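Long-range contact in glycine betaine, L-proline ABC transporter, glycine/betaine/L-proline-binding protein (ProX) (Borrelia burgdorferi, PDB 3TMG), which binds glycine betaine and probably hands it, as the substrate-binding protein of an ABC transporter, to the membrane components for uptake: residues 99-113 with 188-200. Sequence-based numbering, arbitrary orientation.
Sequences IQGFVVPSYVPISSI and FSRYDIKFLDDPD
Four partners grip Lys-194 NZ: the carbonyl oxygens of Val-108 and Ile-110 and two waters. The bond to Val-108 O is 2.8 Å and runs nearly along that C=O, while Ile-110 O, 3.1 Å from Lys-194 NZ, is met from above its carbonyl plane. One water bridges NZ to Ser-106 O, the other to Ser-111 OG, so one ammonium links four points of loop 106-111, two directly and two through water. Beyond CG the lysine chain is fully extended, and its CE slides past Val-104 CG2 on the way. At Ser-106 the backbone N bonds Asp-192 O, and OG donates to Asp-192 OD1 (2.7 Å) from above the carboxylate plane. Before this loop, strand 99-105 pairs antiparallel with strand 193-195 and also with strand 179-183, in the lobe of this periplasmic-binding-protein fold where Gln-100 hydrogen-bonds Thr-136 of the betaine site. Val-104 and Lys-194 form the hydrogen-bonded pair, and Leu-196 N continues the ladder to Phe-102 O (2.8 Å). On the face of Val-103 and Phe-195, Ile-99 CG2 makes a CH-pi contact over one side of the Phe-195 ring, 3.9 Å from its centroid, and Phe-188 CZ lies over the opposite side, both displaced toward the rim. Val-103 CG2 presses to 3.4 Å from Phe-195 CD1. Leu-196 CD2 rests against both Val-104 CG2 and Ile-110 CG1. Farther along, Asp-197 N donates to Ser-111 O, and Ile-113 N reaches Asp-197 O (3.0 Å) in the carbonyl plane.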
ATOM      1  N   ILE A  99       1.586   2.900  -9.107  1.00 10.99           N
ATOM      2  CA  ILE A  99       1.542   1.999 -10.265  1.00 11.93           C
ATOM      3  C   ILE A  99       1.749   0.614  -9.672  1.00 12.40           C
ATOM      4  O   ILE A  99       2.594   0.461  -8.759  1.00 12.60           O
ATOM      5  CB  ILE A  99       2.726   2.299 -11.249  1.00 12.79           C
ATOM      6  CG1 ILE A  99       2.649   3.713 -11.818  1.00 13.21           C
ATOM      7  CG2 ILE A  99       2.877   1.219 -12.337  1.00 13.66           C
ATOM      8  CD1 ILE A  99       3.881   4.096 -12.662  1.00 14.64           C
ATOM      9  N   GLN A 100       1.046  -0.391 -10.182  1.00 12.09           N
ATOM     10  CA  GLN A 100       1.360  -1.782  -9.831  1.00 11.95           C
ATOM     11  C   GLN A 100       1.618  -2.512 -11.142  1.00 12.00           C
ATOM     12  O   GLN A 100       1.129  -2.107 -12.196  1.00 11.69           O
ATOM     13  CB  GLN A 100       0.203  -2.447  -9.030  1.00 12.68           C
ATOM     14  CG  GLN A 100      -1.165  -2.304  -9.733  1.00 14.57           C
ATOM     15  CD  GLN A 100      -2.261  -3.245  -9.240  1.00 16.16           C
ATOM     16  OE1 GLN A 100      -2.164  -3.848  -8.155  1.00 16.85           O
ATOM     17  NE2 GLN A 100      -3.355  -3.344 -10.024  1.00 16.29           N
ATOM     18  N   GLY A 101       2.462  -3.545 -11.098  1.00 11.83           N
ATOM     19  CA  GLY A 101       2.726  -4.283 -12.335  1.00 12.58           C
ATOM     20  C   GLY A 101       3.756  -5.395 -12.133  1.00 12.80           C
ATOM     21  O   GLY A 101       4.148  -5.694 -10.996  1.00 12.32           O
ATOM     22  N   PHE A 102       4.124  -6.021 -13.250  1.00 13.38           N
ATOM     23  CA  PHE A 102       5.028  -7.136 -13.295  1.00 14.02           C
ATOM     24  C   PHE A 102       6.427  -6.512 -13.363  1.00 13.92           C
ATOM     25  O   PHE A 102       6.693  -5.614 -14.179  1.00 13.93           O
ATOM     26  CB  PHE A 102       4.774  -7.923 -14.590  1.00 15.21           C
ATOM     27  CG  PHE A 102       3.559  -8.848 -14.573  1.00 15.70           C
ATOM     28  CD1 PHE A 102       2.349  -8.486 -14.012  1.00 15.46           C
ATOM     29  CD2 PHE A 102       3.661 -10.096 -15.182  1.00 16.87           C
ATOM     30  CE1 PHE A 102       1.242  -9.338 -14.061  1.00 16.12           C
ATOM     31  CE2 PHE A 102       2.576 -10.970 -15.218  1.00 17.62           C
ATOM     32  CZ  PHE A 102       1.349 -10.585 -14.671  1.00 16.91           C
ATOM     33  N   VAL A 103       7.321  -6.998 -12.517  1.00 14.16           N
ATOM     34  CA  VAL A 103       8.645  -6.432 -12.380  1.00 14.38           C
ATOM     35  C   VAL A 103       9.709  -7.499 -12.503  1.00 15.43           C
ATOM     36  O   VAL A 103       9.588  -8.614 -11.951  1.00 15.53           O
ATOM     37  CB  VAL A 103       8.774  -5.722 -11.003  1.00 13.63           C
ATOM     38  CG1 VAL A 103      10.221  -5.358 -10.684  1.00 13.98           C
ATOM     39  CG2 VAL A 103       7.886  -4.471 -10.980  1.00 12.75           C
ATOM     40  N   VAL A 104      10.749  -7.167 -13.264  1.00 16.45           N
ATOM     41  CA  VAL A 104      11.931  -8.013 -13.392  1.00 17.59           C
ATOM     42  C   VAL A 104      13.175  -7.135 -13.162  1.00 18.25           C
ATOM     43  O   VAL A 104      13.105  -5.937 -13.350  1.00 17.77           O
ATOM     44  CB  VAL A 104      12.011  -8.658 -14.800  1.00 18.57           C
ATOM     45  CG1 VAL A 104      10.809  -9.612 -15.031  1.00 18.24           C
ATOM     46  CG2 VAL A 104      12.111  -7.574 -15.881  1.00 18.48           C
ATOM     47  N   PRO A 105      14.324  -7.745 -12.794  1.00 19.79           N
ATOM     48  CA  PRO A 105      15.604  -7.050 -12.809  1.00 20.71           C
ATOM     49  C   PRO A 105      15.841  -6.518 -14.202  1.00 21.69           C
ATOM     50  O   PRO A 105      15.464  -7.161 -15.199  1.00 22.65           O
ATOM     51  CB  PRO A 105      16.606  -8.171 -12.501  1.00 21.82           C
ATOM     52  CG  PRO A 105      15.821  -9.130 -11.670  1.00 21.36           C
ATOM     53  CD  PRO A 105      14.473  -9.146 -12.342  1.00 20.26           C
ATOM     54  N   SER A 106      16.458  -5.354 -14.277  1.00 21.99           N
ATOM     55  CA  SER A 106      16.735  -4.719 -15.559  1.00 23.21           C
ATOM     56  C   SER A 106      17.612  -5.559 -16.485  1.00 25.33           C
ATOM     57  O   SER A 106      17.525  -5.398 -17.694  1.00 25.91           O
ATOM     58  CB  SER A 106      17.395  -3.359 -15.348  1.00 23.66           C
ATOM     59  OG  SER A 106      16.443  -2.510 -14.730  1.00 22.44           O
ATOM     60  N   TYR A 107      18.436  -6.447 -15.935  1.00 26.20           N
ATOM     61  CA  TYR A 107      19.244  -7.324 -16.792  1.00 28.37           C
ATOM     62  C   TYR A 107      18.419  -8.416 -17.535  1.00 29.48           C
ATOM     63  O   TYR A 107      18.933  -9.069 -18.433  1.00 30.63           O
ATOM     64  CB  TYR A 107      20.443  -7.910 -16.037  1.00 28.94           C
ATOM     65  CG  TYR A 107      20.078  -8.689 -14.792  1.00 28.17           C
ATOM     66  CD1 TYR A 107      19.354  -9.908 -14.884  1.00 28.16           C
ATOM     67  CD2 TYR A 107      20.424  -8.211 -13.525  1.00 27.58           C
ATOM     68  CE1 TYR A 107      19.012 -10.625 -13.747  1.00 27.59           C
ATOM     69  CE2 TYR A 107      20.081  -8.918 -12.383  1.00 26.93           C
ATOM     70  CZ  TYR A 107      19.407 -10.119 -12.506  1.00 26.97           C
ATOM     71  OH  TYR A 107      19.083 -10.799 -11.395  1.00 26.99           O
ATOM     72  N   VAL A 108      17.143  -8.593 -17.198  1.00 28.93           N
ATOM     73  CA  VAL A 108      16.274  -9.490 -17.973  1.00 29.59           C
ATOM     74  C   VAL A 108      15.861  -8.809 -19.300  1.00 30.38           C
ATOM     75  O   VAL A 108      15.253  -7.738 -19.296  1.00 29.06           O
ATOM     76  CB  VAL A 108      15.035  -9.946 -17.169  1.00 28.13           C
ATOM     77  CG1 VAL A 108      14.161 -10.862 -18.009  1.00 28.23           C
ATOM     78  CG2 VAL A 108      15.456 -10.635 -15.878  1.00 28.30           C
ATOM     79  N   PRO A 109      16.197  -9.434 -20.451  1.00 32.24           N
ATOM     80  CA  PRO A 109      16.074  -8.765 -21.741  1.00 33.54           C
ATOM     81  C   PRO A 109      14.690  -8.788 -22.412  1.00 34.30           C
ATOM     82  O   PRO A 109      14.615  -8.851 -23.646  1.00 35.47           O
ATOM     83  CB  PRO A 109      17.077  -9.516 -22.603  1.00 35.40           C
ATOM     84  CG  PRO A 109      17.064 -10.906 -22.044  1.00 35.56           C
ATOM     85  CD  PRO A 109      16.705 -10.810 -20.594  1.00 34.19           C
ATOM     86  N   ILE A 110      13.612  -8.711 -21.629  1.00 32.64           N
ATOM     87  CA  ILE A 110      12.288  -8.484 -22.205  1.00 32.12           C
ATOM     88  C   ILE A 110      11.700  -7.144 -21.724  1.00 31.30           C
ATOM     89  O   ILE A 110      12.095  -6.627 -20.670  1.00 30.89           O
ATOM     90  CB  ILE A 110      11.310  -9.645 -21.901  1.00 32.04           C
ATOM     91  CG1 ILE A 110      11.057  -9.766 -20.402  1.00 30.85           C
ATOM     92  CG2 ILE A 110      11.804 -10.955 -22.495  1.00 33.18           C
ATOM     93  CD1 ILE A 110       9.869 -10.620 -20.095  1.00 30.08           C
ATOM     94  N   SER A 111      10.756  -6.601 -22.499  1.00 30.76           N
ATOM     95  CA  SER A 111      10.126  -5.339 -22.193  1.00 30.02           C
ATOM     96  C   SER A 111       8.637  -5.420 -21.901  1.00 27.16           C
ATOM     97  O   SER A 111       8.102  -4.473 -21.396  1.00 24.81           O
ATOM     98  CB  SER A 111      10.353  -4.358 -23.330  1.00 32.94           C
ATOM     99  OG  SER A 111      11.697  -3.901 -23.280  1.00 37.34           O
ATOM    100  N   SER A 112       7.999  -6.544 -22.226  1.00 26.42           N
ATOM    101  CA  SER A 112       6.554  -6.660 -22.141  1.00 25.45           C
ATOM    102  C   SER A 112       6.067  -7.931 -21.434  1.00 24.53           C
ATOM    103  O   SER A 112       6.745  -8.931 -21.426  1.00 25.04           O
ATOM    104  CB  SER A 112       5.961  -6.637 -23.542  1.00 27.82           C
ATOM    105  OG  SER A 112       4.574  -6.479 -23.418  1.00 28.02           O
ATOM    106  N   ILE A 113       4.875  -7.881 -20.843  1.00 22.65           N
ATOM    107  CA  ILE A 113       4.293  -9.029 -20.202  1.00 22.50           C
ATOM    108  C   ILE A 113       4.126 -10.164 -21.229  1.00 24.69           C
ATOM    109  O   ILE A 113       4.364 -11.315 -20.914  1.00 24.35           O
ATOM    110  CB  ILE A 113       2.917  -8.706 -19.553  1.00 21.28           C
ATOM    111  CG1 ILE A 113       3.105  -7.839 -18.295  1.00 19.37           C
ATOM    112  CG2 ILE A 113       2.191 -10.009 -19.198  1.00 21.76           C
ATOM    113  CD1 ILE A 113       1.780  -7.484 -17.602  1.00 18.55           C
ATOM    114  N   PHE A 188      12.753   0.353  -6.163  1.00 15.22           N
ATOM    115  CA  PHE A 188      13.153   0.970  -7.430  1.00 16.52           C
ATOM    116  C   PHE A 188      14.398   1.836  -7.330  1.00 17.96           C
ATOM    117  O   PHE A 188      15.106   2.035  -8.324  1.00 20.36           O
ATOM    118  CB  PHE A 188      11.957   1.751  -8.042  1.00 15.75           C
ATOM    119  CG  PHE A 188      10.926   0.833  -8.609  1.00 15.44           C
ATOM    120  CD1 PHE A 188      11.098   0.321  -9.886  1.00 15.65           C
ATOM    121  CD2 PHE A 188       9.826   0.427  -7.857  1.00 14.42           C
ATOM    122  CE1 PHE A 188      10.179  -0.588 -10.408  1.00 15.33           C
ATOM    123  CE2 PHE A 188       8.910  -0.478  -8.381  1.00 14.52           C
ATOM    124  CZ  PHE A 188       9.093  -0.981  -9.659  1.00 14.63           C
ATOM    125  N   SER A 189      14.731   2.320  -6.141  1.00 18.48           N
ATOM    126  CA  SER A 189      16.020   3.009  -6.041  1.00 20.50           C
ATOM    127  C   SER A 189      17.153   2.145  -5.518  1.00 20.78           C
ATOM    128  O   SER A 189      18.304   2.373  -5.857  1.00 22.38           O
ATOM    129  CB  SER A 189      15.890   4.312  -5.272  1.00 22.14           C
ATOM    130  OG  SER A 189      15.355   4.024  -4.014  1.00 24.30           O
ATOM    131  N   ARG A 190      16.835   1.120  -4.727  1.00 19.79           N
ATOM    132  CA  ARG A 190      17.851   0.264  -4.148  1.00 20.39           C
ATOM    133  C   ARG A 190      18.319  -0.767  -5.182  1.00 20.92           C
ATOM    134  O   ARG A 190      19.478  -1.164  -5.199  1.00 20.54           O
ATOM    135  CB  ARG A 190      17.314  -0.444  -2.881  1.00 19.97           C
ATOM    136  CG  ARG A 190      18.422  -1.072  -2.043  1.00 21.89           C
ATOM    137  CD  ARG A 190      17.926  -1.713  -0.745  1.00 21.72           C
ATOM    138  NE  ARG A 190      17.264  -0.793   0.193  1.00 21.11           N
ATOM    139  CZ  ARG A 190      16.633  -1.226   1.291  1.00 20.44           C
ATOM    140  NH1 ARG A 190      16.606  -2.528   1.550  1.00 19.98           N
ATOM    141  NH2 ARG A 190      16.032  -0.384   2.125  1.00 19.97           N
ATOM    142  N   TYR A 191      17.384  -1.238  -6.012  1.00 20.32           N
ATOM    143  CA  TYR A 191      17.688  -2.215  -7.069  1.00 21.50           C
ATOM    144  C   TYR A 191      17.499  -1.608  -8.456  1.00 21.69           C
ATOM    145  O   TYR A 191      16.795  -0.638  -8.592  1.00 21.01           O
ATOM    146  CB  TYR A 191      16.799  -3.452  -6.941  1.00 21.65           C
ATOM    147  CG  TYR A 191      16.825  -4.046  -5.559  1.00 22.96           C
ATOM    148  CD1 TYR A 191      18.018  -4.612  -5.037  1.00 24.96           C
ATOM    149  CD2 TYR A 191      15.677  -4.086  -4.781  1.00 22.37           C
ATOM    150  CE1 TYR A 191      18.037  -5.172  -3.767  1.00 26.31           C
ATOM    151  CE2 TYR A 191      15.693  -4.647  -3.515  1.00 23.78           C
ATOM    152  CZ  TYR A 191      16.877  -5.159  -3.010  1.00 25.43           C
ATOM    153  OH  TYR A 191      16.892  -5.718  -1.751  1.00 27.74           O
ATOM    154  N   ASP A 192      18.144  -2.202  -9.462  1.00 23.02           N
ATOM    155  CA  ASP A 192      17.955  -1.848 -10.844  1.00 23.26           C
ATOM    156  C   ASP A 192      16.906  -2.809 -11.398  1.00 22.07           C
ATOM    157  O   ASP A 192      17.223  -3.908 -11.839  1.00 22.45           O
ATOM    158  CB  ASP A 192      19.291  -1.937 -11.592  1.00 27.33           C
ATOM    159  CG  ASP A 192      19.208  -1.400 -12.976  1.00 28.97           C
ATOM    160  OD1 ASP A 192      18.142  -0.880 -13.361  1.00 29.37           O
ATOM    161  OD2 ASP A 192      20.209  -1.497 -13.696  1.00 33.55           O
ATOM    162  N   ILE A 193      15.645  -2.371 -11.361  1.00 19.45           N
ATOM    163  CA  ILE A 193      14.511  -3.187 -11.726  1.00 18.41           C
ATOM    164  C   ILE A 193      13.575  -2.376 -12.648  1.00 18.21           C
ATOM    165  O   ILE A 193      13.661  -1.156 -12.679  1.00 18.32           O
ATOM    166  CB  ILE A 193      13.723  -3.632 -10.467  1.00 17.24           C
ATOM    167  CG1 ILE A 193      13.435  -2.440  -9.514  1.00 15.91           C
ATOM    168  CG2 ILE A 193      14.490  -4.742  -9.747  1.00 17.44           C
ATOM    169  CD1 ILE A 193      12.427  -2.762  -8.400  1.00 14.99           C
ATOM    170  N   LYS A 194      12.652  -3.046 -13.337  1.00 17.36           N
ATOM    171  CA  LYS A 194      11.800  -2.360 -14.312  1.00 17.10           C
ATOM    172  C   LYS A 194      10.426  -3.013 -14.326  1.00 16.30           C
ATOM    173  O   LYS A 194      10.302  -4.223 -14.100  1.00 15.92           O
ATOM    174  CB  LYS A 194      12.422  -2.378 -15.726  1.00 18.42           C
ATOM    175  CG  LYS A 194      12.662  -3.798 -16.283  1.00 20.07           C
ATOM    176  CD  LYS A 194      13.379  -3.763 -17.636  1.00 21.91           C
ATOM    177  CE  LYS A 194      13.641  -5.145 -18.187  1.00 22.72           C
ATOM    178  NZ  LYS A 194      14.470  -5.042 -19.427  1.00 24.64           N
ATOM    179  N   PHE A 195       9.405  -2.212 -14.608  1.00 15.67           N
ATOM    180  CA  PHE A 195       8.094  -2.752 -14.954  1.00 15.67           C
ATOM    181  C   PHE A 195       8.097  -3.241 -16.373  1.00 17.17           C
ATOM    182  O   PHE A 195       8.747  -2.650 -17.231  1.00 18.60           O
ATOM    183  CB  PHE A 195       7.008  -1.675 -14.852  1.00 15.10           C
ATOM    184  CG  PHE A 195       6.626  -1.291 -13.456  1.00 14.26           C
ATOM    185  CD1 PHE A 195       5.940  -2.180 -12.644  1.00 13.76           C
ATOM    186  CD2 PHE A 195       6.876   0.013 -12.967  1.00 14.30           C
ATOM    187  CE1 PHE A 195       5.504  -1.795 -11.361  1.00 13.56           C
ATOM    188  CE2 PHE A 195       6.459   0.393 -11.677  1.00 13.69           C
ATOM    189  CZ  PHE A 195       5.783  -0.507 -10.878  1.00 13.00           C
ATOM    190  N   LEU A 196       7.398  -4.335 -16.608  1.00 17.28           N
ATOM    191  CA  LEU A 196       7.129  -4.790 -17.959  1.00 18.54           C
ATOM    192  C   LEU A 196       5.918  -4.042 -18.498  1.00 18.82           C
ATOM    193  O   LEU A 196       4.983  -3.710 -17.751  1.00 18.46           O
ATOM    194  CB  LEU A 196       6.882  -6.311 -17.960  1.00 18.43           C
ATOM    195  CG  LEU A 196       8.010  -7.235 -17.490  1.00 19.23           C
ATOM    196  CD1 LEU A 196       7.545  -8.692 -17.589  1.00 19.61           C
ATOM    197  CD2 LEU A 196       9.284  -7.067 -18.327  1.00 20.55           C
ATOM    198  N   ASP A 197       5.914  -3.803 -19.805  1.00 20.33           N
ATOM    199  CA  ASP A 197       4.769  -3.189 -20.470  1.00 21.80           C
ATOM    200  C   ASP A 197       3.504  -4.055 -20.320  1.00 20.82           C
ATOM    201  O   ASP A 197       3.576  -5.264 -20.346  1.00 20.82           O
ATOM    202  CB  ASP A 197       5.079  -2.962 -21.977  1.00 24.66           C
ATOM    203  CG  ASP A 197       6.128  -1.860 -22.207  1.00 27.44           C
ATOM    204  OD1 ASP A 197       6.426  -1.062 -21.270  1.00 29.14           O
ATOM    205  OD2 ASP A 197       6.659  -1.785 -23.330  1.00 31.84           O
ATOM    206  N   ASP A 198       2.354  -3.409 -20.215  1.00 20.19           N
ATOM    207  CA  ASP A 198       1.080  -4.071 -19.944  1.00 19.88           C
ATOM    208  C   ASP A 198       0.110  -3.512 -20.998  1.00 20.34           C
ATOM    209  O   ASP A 198      -0.633  -2.544 -20.730  1.00 21.01           O
ATOM    210  CB  ASP A 198       0.694  -3.734 -18.484  1.00 18.51           C
ATOM    211  CG  ASP A 198      -0.744  -4.133 -18.098  1.00 18.44           C
ATOM    212  OD1 ASP A 198      -1.355  -5.054 -18.743  1.00 18.82           O
ATOM    213  OD2 ASP A 198      -1.221  -3.510 -17.093  1.00 17.22           O
ATOM    214  N   PRO A 199       0.147  -4.088 -22.222  1.00 21.76           N
ATOM    215  CA  PRO A 199      -0.483  -3.479 -23.428  1.00 22.58           C
ATOM    216  C   PRO A 199      -1.951  -3.173 -23.228  1.00 22.78           C
ATOM    217  O   PRO A 199      -2.461  -2.172 -23.755  1.00 23.34           O
ATOM    218  CB  PRO A 199      -0.371  -4.569 -24.499  1.00 24.07           C
ATOM    219  CG  PRO A 199       0.701  -5.505 -24.024  1.00 23.62           C
ATOM    220  CD  PRO A 199       0.985  -5.257 -22.566  1.00 21.93           C
ATOM    221  N   ASP A 200      -2.635  -4.057 -22.519  1.00 21.84           N
ATOM    222  CA  ASP A 200      -4.071  -3.916 -22.341  1.00 22.24           C
ATOM    223  C   ASP A 200      -4.466  -3.336 -20.973  1.00 20.57           C
ATOM    224  O   ASP A 200      -5.666  -3.240 -20.636  1.00 19.86           O
ATOM    225  CB  ASP A 200      -4.753  -5.241 -22.648  1.00 24.39           C
ATOM    226  CG  ASP A 200      -4.710  -5.568 -24.135  1.00 26.51           C
ATOM    227  OD1 ASP A 200      -4.316  -4.704 -24.928  1.00 27.20           O
ATOM    228  OD2 ASP A 200      -5.102  -6.678 -24.523  1.00 27.34           O
TER
HETATM  229  O   HOH W   1       3.300  -4.356 -15.631  1.00 13.79           O
HETATM  230  O   HOH W   2      16.365  -3.215 -19.239  1.00 32.83           O
HETATM  231  O   HOH W   3      19.355  -5.255 -12.851  1.00 33.06           O
HETATM  232  O   HOH W   4       9.928  -2.829 -19.572  1.00 32.99           O
HETATM  233  O   HOH W   5      12.893  -3.088 -21.006  1.00 42.92           O